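Local coordinates for protein cytochrome C (PDB 5LO9) that probably transfers electrons through heme c groups while oxidising thiosulfate to tetrathionate, with the reverse reaction also possible, at residues Arg266-Thr271 with Gly289-Asn294; Thr271-Arg276 with Asp416-Phe421. One frame throughout, in Å; residues are numbered along the deposited sequence.

Contact 1 of 2, residues Arg266-Thr271 with Gly289-Asn294. With HEC (heme c), chain E; EDO (1,2-ethanediol), chain B.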
loop_
_atom_site.group_PDB
_atom_site.type_symbol
_atom_site.label_atom_id
_atom_site.label_comp_id
_atom_site.label_asym_id
_atom_site.label_seq_id
_atom_site.Cartn_x
_atom_site.Cartn_y
_atom_site.Cartn_z
ATOM N N ARG A 266 -10.800 -14.912 1.809
ATOM C CA ARG A 266 -12.011 -15.416 2.442
ATOM C C ARG A 266 -12.778 -14.318 3.181
ATOM O O ARG A 266 -14.015 -14.341 3.198
ATOM C CB ARG A 266 -11.633 -16.614 3.336
ATOM C CG ARG A 266 -11.984 -16.593 4.792
ATOM C CD ARG A 266 -12.261 -18.025 5.326
ATOM N NE ARG A 266 -13.585 -18.020 5.962
ATOM C CZ ARG A 266 -14.571 -18.875 5.708
ATOM N NH1 ARG A 266 -14.378 -19.847 4.819
ATOM N NH2 ARG A 266 -15.757 -18.748 6.345
ATOM N N LEU A 267 -12.099 -13.306 3.714
ATOM C CA LEU A 267 -12.826 -12.190 4.288
ATOM C C LEU A 267 -13.560 -11.407 3.212
ATOM O O LEU A 267 -14.623 -10.841 3.467
ATOM C CB LEU A 267 -11.870 -11.274 5.005
ATOM C CG LEU A 267 -11.108 -11.786 6.217
ATOM C CD1 LEU A 267 -10.287 -10.629 6.817
ATOM C CD2 LEU A 267 -12.067 -12.325 7.221
ATOM N N PHE A 268 -12.971 -11.325 2.022
ATOM C CA PHE A 268 -13.616 -10.640 0.912
ATOM C C PHE A 268 -14.922 -11.330 0.520
ATOM O O PHE A 268 -15.929 -10.669 0.222
ATOM C CB PHE A 268 -12.648 -10.607 -0.272
ATOM C CG PHE A 268 -12.917 -9.517 -1.266
ATOM C CD1 PHE A 268 -12.328 -8.277 -1.117
ATOM C CD2 PHE A 268 -13.733 -9.747 -2.362
ATOM C CE1 PHE A 268 -12.543 -7.258 -2.044
ATOM C CE2 PHE A 268 -13.951 -8.746 -3.291
ATOM C CZ PHE A 268 -13.351 -7.483 -3.125
ATOM N N ARG A 269 -14.905 -12.663 0.498
ATOM C CA ARG A 269 -16.016 -13.489 0.055
ATOM C C ARG A 269 -17.021 -13.787 1.176
ATOM O O ARG A 269 -18.219 -13.973 0.912
ATOM C CB ARG A 269 -15.440 -14.794 -0.516
ATOM C CG ARG A 269 -16.428 -15.820 -1.021
ATOM C CD ARG A 269 -17.135 -15.363 -2.273
ATOM N NE ARG A 269 -18.372 -14.642 -1.990
ATOM C CZ ARG A 269 -19.259 -14.254 -2.900
ATOM N NH1 ARG A 269 -19.082 -14.506 -4.194
ATOM N NH2 ARG A 269 -20.329 -13.593 -2.497
ATOM N N HIS A 270 -16.575 -13.855 2.423
ATOM C CA HIS A 270 -17.450 -14.242 3.522
ATOM C C HIS A 270 -17.439 -13.179 4.604
ATOM O O HIS A 270 -17.440 -13.485 5.788
ATOM C CB HIS A 270 -17.048 -15.601 4.075
ATOM C CG HIS A 270 -17.041 -16.691 3.037
ATOM N ND1 HIS A 270 -18.176 -17.389 2.678
ATOM C CD2 HIS A 270 -16.043 -17.180 2.263
ATOM C CE1 HIS A 270 -17.871 -18.279 1.753
ATOM N NE2 HIS A 270 -16.585 -18.170 1.475
ATOM N N THR A 271 -17.482 -11.910 4.180
ATOM C CA THR A 271 -17.249 -10.795 5.085
ATOM C C THR A 271 -18.190 -10.841 6.279
ATOM O O THR A 271 -17.800 -10.509 7.413
ATOM C CB THR A 271 -17.435 -9.474 4.346
ATOM O OG1 THR A 271 -16.979 -9.584 2.987
ATOM C CG2 THR A 271 -16.625 -8.405 5.044
ATOM N N GLY A 289 -19.917 -9.313 -3.370
ATOM C CA GLY A 289 -21.211 -9.135 -3.996
ATOM C C GLY A 289 -21.282 -7.926 -4.910
ATOM O O GLY A 289 -22.150 -7.856 -5.785
ATOM N N CYS A 290 -20.461 -6.917 -4.658
ATOM C CA CYS A 290 -20.390 -5.773 -5.543
ATOM C C CYS A 290 -19.113 -5.748 -6.372
ATOM O O CYS A 290 -18.966 -4.863 -7.217
ATOM C CB CYS A 290 -20.493 -4.479 -4.742
ATOM S SG CYS A 290 -21.981 -4.335 -3.723
ATOM N N HIS A 291 -18.168 -6.659 -6.118
ATOM C CA HIS A 291 -16.852 -6.694 -6.772
ATOM C C HIS A 291 -16.689 -8.128 -7.272
ATOM O O HIS A 291 -16.077 -8.989 -6.625
ATOM C CB HIS A 291 -15.705 -6.282 -5.833
ATOM C CG HIS A 291 -15.828 -4.898 -5.268
ATOM N ND1 HIS A 291 -15.471 -3.774 -5.980
ATOM C CD2 HIS A 291 -16.219 -4.458 -4.043
ATOM C CE1 HIS A 291 -15.650 -2.700 -5.224
ATOM N NE2 HIS A 291 -16.099 -3.085 -4.043
ATOM N N LEU A 292 -17.266 -8.392 -8.435
ATOM C CA LEU A 292 -17.538 -9.761 -8.837
ATOM C C LEU A 292 -16.260 -10.577 -9.102
ATOM O O LEU A 292 -15.172 -10.057 -9.382
ATOM C CB LEU A 292 -18.416 -9.725 -10.070
ATOM C CG LEU A 292 -19.709 -8.957 -9.881
ATOM C CD1 LEU A 292 -20.463 -8.992 -11.172
ATOM C CD2 LEU A 292 -20.523 -9.562 -8.763
ATOM N N ASP A 293 -16.434 -11.891 -9.053
ATOM C CA ASP A 293 -15.329 -12.840 -9.147
ATOM C C ASP A 293 -14.322 -12.564 -8.039
ATOM O O ASP A 293 -13.105 -12.639 -8.232
ATOM C CB ASP A 293 -14.655 -12.830 -10.526
ATOM C CG ASP A 293 -13.844 -14.098 -10.770
ATOM O OD1 ASP A 293 -13.998 -15.035 -9.940
ATOM O OD2 ASP A 293 -13.097 -14.185 -11.777
ATOM N N ASN A 294 -14.852 -12.202 -6.879
ATOM C CA ASN A 294 -14.051 -11.994 -5.668
ATOM C C ASN A 294 -12.973 -10.937 -5.886
ATOM O O ASN A 294 -11.856 -11.038 -5.378
ATOM C CB ASN A 294 -13.450 -13.307 -5.182
ATOM C CG ASN A 294 -13.378 -13.380 -3.669
ATOM O OD1 ASN A 294 -14.258 -12.865 -2.964
ATOM N ND2 ASN A 294 -12.351 -14.060 -3.160
HETATM FE FE HEC E . -16.362 -1.558 -2.483
HETATM C CHA HEC E . -15.016 0.944 -4.550
HETATM C CHB HEC E . -13.149 -2.450 -1.417
HETATM C CHC HEC E . -17.737 -3.885 -0.212
HETATM C CHD HEC E . -19.473 -0.972 -3.824
HETATM N NA HEC E . -14.446 -0.873 -2.923
HETATM C C1A HEC E . -14.131 0.122 -3.745
HETATM C C2A HEC E . -12.676 0.377 -3.827
HETATM C C3A HEC E . -12.121 -0.614 -2.922
HETATM C C4A HEC E . -13.302 -1.348 -2.402
HETATM C CMA HEC E . -10.682 -0.838 -2.628
HETATM C CAA HEC E . -11.966 1.392 -4.687
HETATM C CBA HEC E . -12.035 0.940 -6.142
HETATM C CGA HEC E . -11.209 1.840 -7.046
HETATM O O1A HEC E . -10.905 1.384 -8.171
HETATM O O2A HEC E . -10.878 3.003 -6.662
HETATM N NB HEC E . -15.616 -2.911 -1.079
HETATM C C1B HEC E . -14.308 -3.114 -0.810
HETATM C C2B HEC E . -14.088 -4.114 0.239
HETATM C C3B HEC E . -15.437 -4.528 0.597
HETATM C C4B HEC E . -16.302 -3.709 -0.274
HETATM C CMB HEC E . -12.793 -4.613 0.774
HETATM C CAB HEC E . -15.825 -5.530 1.634
HETATM C CBB HEC E . -15.383 -4.982 2.991
HETATM N NC HEC E . -18.275 -2.290 -2.075
HETATM C C1C HEC E . -18.624 -3.215 -1.167
HETATM C C2C HEC E . -20.064 -3.561 -1.213
HETATM C C3C HEC E . -20.575 -2.685 -2.281
HETATM C C4C HEC E . -19.371 -1.959 -2.746
HETATM C CMC HEC E . -20.779 -4.559 -0.339
HETATM C CAC HEC E . -21.968 -2.561 -2.868
HETATM C CBC HEC E . -23.003 -2.373 -1.805
HETATM N ND HEC E . -17.093 -0.232 -3.917
HETATM C C1D HEC E . -18.358 -0.155 -4.299
HETATM C C2D HEC E . -18.580 0.864 -5.340
HETATM C C3D HEC E . -17.258 1.470 -5.581
HETATM C C4D HEC E . -16.430 0.693 -4.619
HETATM C CMD HEC E . -19.904 1.177 -5.948
HETATM C CAD HEC E . -16.840 2.567 -6.544
HETATM C CBD HEC E . -17.585 3.911 -6.387
HETATM C CGD HEC E . -17.438 4.680 -5.058
HETATM O O1D HEC E . -17.656 4.144 -3.929
HETATM O O2D HEC E . -17.130 5.901 -5.127
HETATM C C1 EDO B . -10.403 -16.758 -4.178
HETATM O O1 EDO B . -11.762 -16.822 -4.563
HETATM C C2 EDO B . -9.603 -16.087 -5.307
HETATM O O2 EDO B . -9.102 -14.736 -5.164
#
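The C-terminal end of helix 256-269 packs against the heme-binding turn 289-294, and F268 carries the close part. Its CG stands anti to the backbone N (chi1 -157°), which places the ring between N294 and the methyl CMB of the chain E heme. The ring tip, F268 CZ, meets H291 CB at 3.8 Å, near the ring plane. F268 CE1 lies 3.9 Å from heme CMB. On another part of the rim, F268 CD2 meets N294 OD1 at 3.2 Å, with ring and amide planes 82° apart. C290 and H291 close the CXXCH motif of a c-type cytochrome, which begins at C287. C290 SG is bonded to heme CAC. H291 NE2 binds heme FE at 2.2 Å. S301 O accepts a hydrogen bond from H291 ND1 and helps fix the imidazole's rotation. An alanine in place of F268 would probably leave the H291 side chain and the heme methyl less well packed. The outer side, with N294 and R269, is only partly buried. There N294 OD1 still rests on R269 CB at 3.3 Å. The looser end is N294 ND2, which bonds to A265 O and weakly to an ethanediol, probably from the crystallisation liquor. The bent R269 chain carries its guanidinium past G289, and R269 NH2 bonds a propionate of a second heme.

Contact 2 of 2, residues Thr271-Arg276 with Asp416-Phe421. With HEC (heme c), chain F.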
loop_
_atom_site.group_PDB
_atom_site.type_symbol
_atom_site.label_atom_id
_atom_site.label_comp_id
_atom_site.label_asym_id
_atom_site.label_seq_id
_atom_site.Cartn_x
_atom_site.Cartn_y
_atom_site.Cartn_z
ATOM N N THR A 271 -17.482 -11.910 4.180
ATOM C CA THR A 271 -17.249 -10.795 5.085
ATOM C C THR A 271 -18.190 -10.841 6.279
ATOM O O THR A 271 -17.800 -10.509 7.413
ATOM C CB THR A 271 -17.435 -9.474 4.346
ATOM O OG1 THR A 271 -16.979 -9.584 2.987
ATOM C CG2 THR A 271 -16.625 -8.405 5.044
ATOM N N ASN A 272 -19.422 -11.282 6.054
ATOM C CA ASN A 272 -20.463 -11.148 7.060
ATOM C C ASN A 272 -20.507 -12.319 8.033
ATOM O O ASN A 272 -21.160 -12.208 9.075
ATOM C CB ASN A 272 -21.820 -11.022 6.375
ATOM C CG ASN A 272 -22.214 -12.286 5.684
ATOM O OD1 ASN A 272 -21.509 -12.781 4.816
ATOM N ND2 ASN A 272 -23.293 -12.880 6.141
ATOM N N THR A 273 -19.827 -13.418 7.721
ATOM C CA THR A 273 -19.882 -14.625 8.529
ATOM C C THR A 273 -18.565 -15.023 9.175
ATOM O O THR A 273 -18.582 -15.796 10.144
ATOM C CB THR A 273 -20.351 -15.807 7.683
ATOM O OG1 THR A 273 -19.345 -16.099 6.708
ATOM C CG2 THR A 273 -21.615 -15.453 7.002
ATOM N N ASP A 274 -17.438 -14.581 8.648
ATOM C CA ASP A 274 -16.163 -14.942 9.238
ATOM C C ASP A 274 -16.012 -14.308 10.626
ATOM O O ASP A 274 -16.287 -13.105 10.801
ATOM C CB ASP A 274 -15.021 -14.507 8.330
ATOM C CG ASP A 274 -13.685 -15.036 8.799
ATOM O OD1 ASP A 274 -13.264 -16.106 8.298
ATOM O OD2 ASP A 274 -13.066 -14.380 9.671
ATOM N N PRO A 275 -15.540 -15.071 11.626
ATOM C CA PRO A 275 -15.476 -14.535 13.004
ATOM C C PRO A 275 -14.630 -13.286 13.153
ATOM O O PRO A 275 -14.908 -12.478 14.042
ATOM C CB PRO A 275 -14.880 -15.698 13.805
ATOM C CG PRO A 275 -15.194 -16.901 12.992
ATOM C CD PRO A 275 -15.095 -16.464 11.573
ATOM N N ARG A 276 -13.638 -13.076 12.295
ATOM C CA ARG A 276 -12.829 -11.866 12.387
ATOM C C ARG A 276 -13.522 -10.617 11.836
ATOM O O ARG A 276 -13.407 -9.547 12.430
ATOM C CB ARG A 276 -11.513 -12.077 11.673
ATOM C CG ARG A 276 -10.647 -13.126 12.366
ATOM C CD ARG A 276 -9.219 -12.916 12.034
ATOM N NE ARG A 276 -8.322 -13.480 13.023
ATOM C CZ ARG A 276 -7.889 -14.735 12.994
ATOM N NH1 ARG A 276 -8.288 -15.587 12.021
ATOM N NH2 ARG A 276 -7.057 -15.129 13.954
ATOM N N ASP A 416 -27.826 -20.793 5.287
ATOM C CA ASP A 416 -26.906 -21.137 6.387
ATOM C C ASP A 416 -26.048 -19.928 6.770
ATOM O O ASP A 416 -24.861 -20.052 7.049
ATOM C CB ASP A 416 -26.020 -22.340 6.040
ATOM C CG ASP A 416 -26.831 -23.649 5.807
ATOM O OD1 ASP A 416 -26.318 -24.596 5.136
ATOM O OD2 ASP A 416 -27.991 -23.728 6.298
ATOM N N GLY A 417 -26.662 -18.739 6.779
ATOM C CA GLY A 417 -25.967 -17.511 7.107
ATOM C C GLY A 417 -25.168 -16.868 5.990
ATOM O O GLY A 417 -24.814 -15.690 6.115
ATOM N N GLU A 418 -24.849 -17.601 4.919
ATOM C CA GLU A 418 -24.123 -17.054 3.774
ATOM C C GLU A 418 -25.037 -16.253 2.859
ATOM O O GLU A 418 -26.203 -16.605 2.657
ATOM C CB GLU A 418 -23.490 -18.174 2.953
ATOM C CG GLU A 418 -22.466 -19.038 3.711
ATOM C CD GLU A 418 -21.303 -18.260 4.362
ATOM O OE1 GLU A 418 -20.735 -17.298 3.758
ATOM O OE2 GLU A 418 -20.998 -18.623 5.526
ATOM N N VAL A 419 -24.494 -15.183 2.289
ATOM C CA VAL A 419 -25.249 -14.353 1.357
ATOM C C VAL A 419 -25.207 -15.021 -0.005
ATOM O O VAL A 419 -24.163 -15.039 -0.655
ATOM C CB VAL A 419 -24.693 -12.928 1.249
ATOM C CG1 VAL A 419 -25.641 -12.095 0.404
ATOM C CG2 VAL A 419 -24.516 -12.270 2.603
ATOM N N VAL A 420 -26.353 -15.478 -0.483
ATOM C CA VAL A 420 -26.416 -15.954 -1.853
ATOM C C VAL A 420 -26.802 -14.821 -2.784
ATOM O O VAL A 420 -26.075 -14.533 -3.729
ATOM C CB VAL A 420 -27.409 -17.109 -1.986
ATOM C CG1 VAL A 420 -27.497 -17.527 -3.405
ATOM C CG2 VAL A 420 -26.985 -18.262 -1.145
ATOM N N PHE A 421 -27.926 -14.169 -2.513
ATOM C CA PHE A 421 -28.399 -13.044 -3.318
ATOM C C PHE A 421 -28.523 -11.845 -2.401
ATOM O O PHE A 421 -29.333 -11.870 -1.457
ATOM C CB PHE A 421 -29.738 -13.353 -3.984
ATOM C CG PHE A 421 -29.713 -14.609 -4.764
ATOM C CD1 PHE A 421 -28.762 -14.779 -5.760
ATOM C CD2 PHE A 421 -30.607 -15.638 -4.495
ATOM C CE1 PHE A 421 -28.703 -15.941 -6.485
ATOM C CE2 PHE A 421 -30.548 -16.846 -5.205
ATOM C CZ PHE A 421 -29.598 -16.990 -6.209
HETATM FE FE HEC F . -28.015 -9.167 -8.979
HETATM C CHA HEC F . -25.286 -8.640 -6.867
HETATM C CHB HEC F . -28.759 -5.752 -8.973
HETATM C CHC HEC F . -30.436 -9.718 -11.392
HETATM C CHD HEC F . -27.702 -12.654 -8.520
HETATM N NA HEC F . -27.179 -7.488 -8.068
HETATM C C1A HEC F . -26.112 -7.480 -7.255
HETATM C C2A HEC F . -25.806 -6.111 -6.757
HETATM C C3A HEC F . -26.808 -5.269 -7.385
HETATM C C4A HEC F . -27.621 -6.234 -8.173
HETATM C CMA HEC F . -26.937 -3.785 -7.234
HETATM C CAA HEC F . -24.719 -5.624 -5.855
HETATM C CBA HEC F . -25.377 -4.906 -4.672
HETATM C CGA HEC F . -25.178 -5.593 -3.349
HETATM O O1A HEC F . -24.498 -6.630 -3.315
HETATM O O2A HEC F . -25.726 -5.075 -2.353
HETATM N NB HEC F . -29.346 -7.946 -9.997
HETATM C C1B HEC F . -29.503 -6.635 -9.865
HETATM C C2B HEC F . -30.548 -6.088 -10.759
HETATM C C3B HEC F . -31.037 -7.257 -11.481
HETATM C C4B HEC F . -30.199 -8.351 -10.936
HETATM C CMB HEC F . -31.000 -4.677 -10.867
HETATM C CAB HEC F . -32.097 -7.338 -12.548
HETATM C CBB HEC F . -31.639 -6.464 -13.691
HETATM N NC HEC F . -28.917 -10.868 -9.799
HETATM C C1C HEC F . -29.851 -10.882 -10.738
HETATM C C2C HEC F . -30.331 -12.231 -11.078
HETATM C C3C HEC F . -29.538 -13.105 -10.237
HETATM C C4C HEC F . -28.704 -12.144 -9.469
HETATM C CMC HEC F . -31.404 -12.579 -12.057
HETATM C CAC HEC F . -29.556 -14.603 -10.069
HETATM C CBC HEC F . -29.424 -15.436 -11.299
HETATM N ND HEC F . -26.719 -10.407 -7.913
HETATM C C1D HEC F . -26.741 -11.747 -7.864
HETATM C C2D HEC F . -25.633 -12.281 -7.027
HETATM C C3D HEC F . -24.923 -11.102 -6.563
HETATM C C4D HEC F . -25.675 -9.998 -7.172
HETATM C CMD HEC F . -25.284 -13.691 -6.717
HETATM C CAD HEC F . -23.731 -11.083 -5.670
HETATM C CBD HEC F . -22.538 -11.475 -6.537
HETATM C CGD HEC F . -21.567 -12.394 -5.806
HETATM O O1D HEC F . -21.782 -12.805 -4.652
HETATM O O2D HEC F . -20.551 -12.755 -6.406
HETATM O O HOH W 1 -21.616 -14.845 2.798
#
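A β-hairpin beside the chain F heme, with strands 413-415 and 418-421, meets the loop that follows helix 256-269. The contact is polar and lies near the surface. N272 ND2 donates to G417 O over 3.2 Å, with an N-H...O angle of 146°. The donor lies nearly along the C=O axis, and the oxygen sits close to the amide plane of N272. With CG between the backbone N and the carbonyl carbon (chi1 68°), the amide reaches across to the hairpin. It also rests on one branch of V419, with N272 OD1 3.8 Å from V419 CG2. A water accepts from V419 N and also bonds N272 OD1 and E418 OE1, at 2.9 Å and 2.8 Å from those two oxygens. Further along the strand a classic β-bulge sets V420 and F421 both against L413. The chain turns a corner at V420, and F421 CD1 comes to 3.6 Å from heme CHD. V420 CG1 lies over the centre of one face of the F421 ring. At the outer side, T273 CG2 touches G417 O at 3.3 Å. T273 OG1 lies 3.2 Å from E418 OE2, a weak bond at best, and H270 O is a second weak partner within reach of this hydroxyl. E418 bends at chi2 to bring its carboxylate back to the loop, and its stronger partner is H270 ND1. D274 OD2 accepts from R276 N, making an Asx turn.

How the contacts relate
Helix 256-269 ends in 266-271, and T271 passes straight into 271-276, so the two contacts share this residue. Contact 1 closes a short loop when the chain returns at 289-294, with the heme attachment at C287 inside it. Contact 2 starts within that loop and closes only at 416-421, after a much longer excursion that includes 289-294. The contacts therefore cross. Their centres lie 10 Å apart, and a salt bridge from R266 to D274 braces the shared corner. Together they tie one helix end to the motif of the chain E heme and to the hairpin beside the chain F heme.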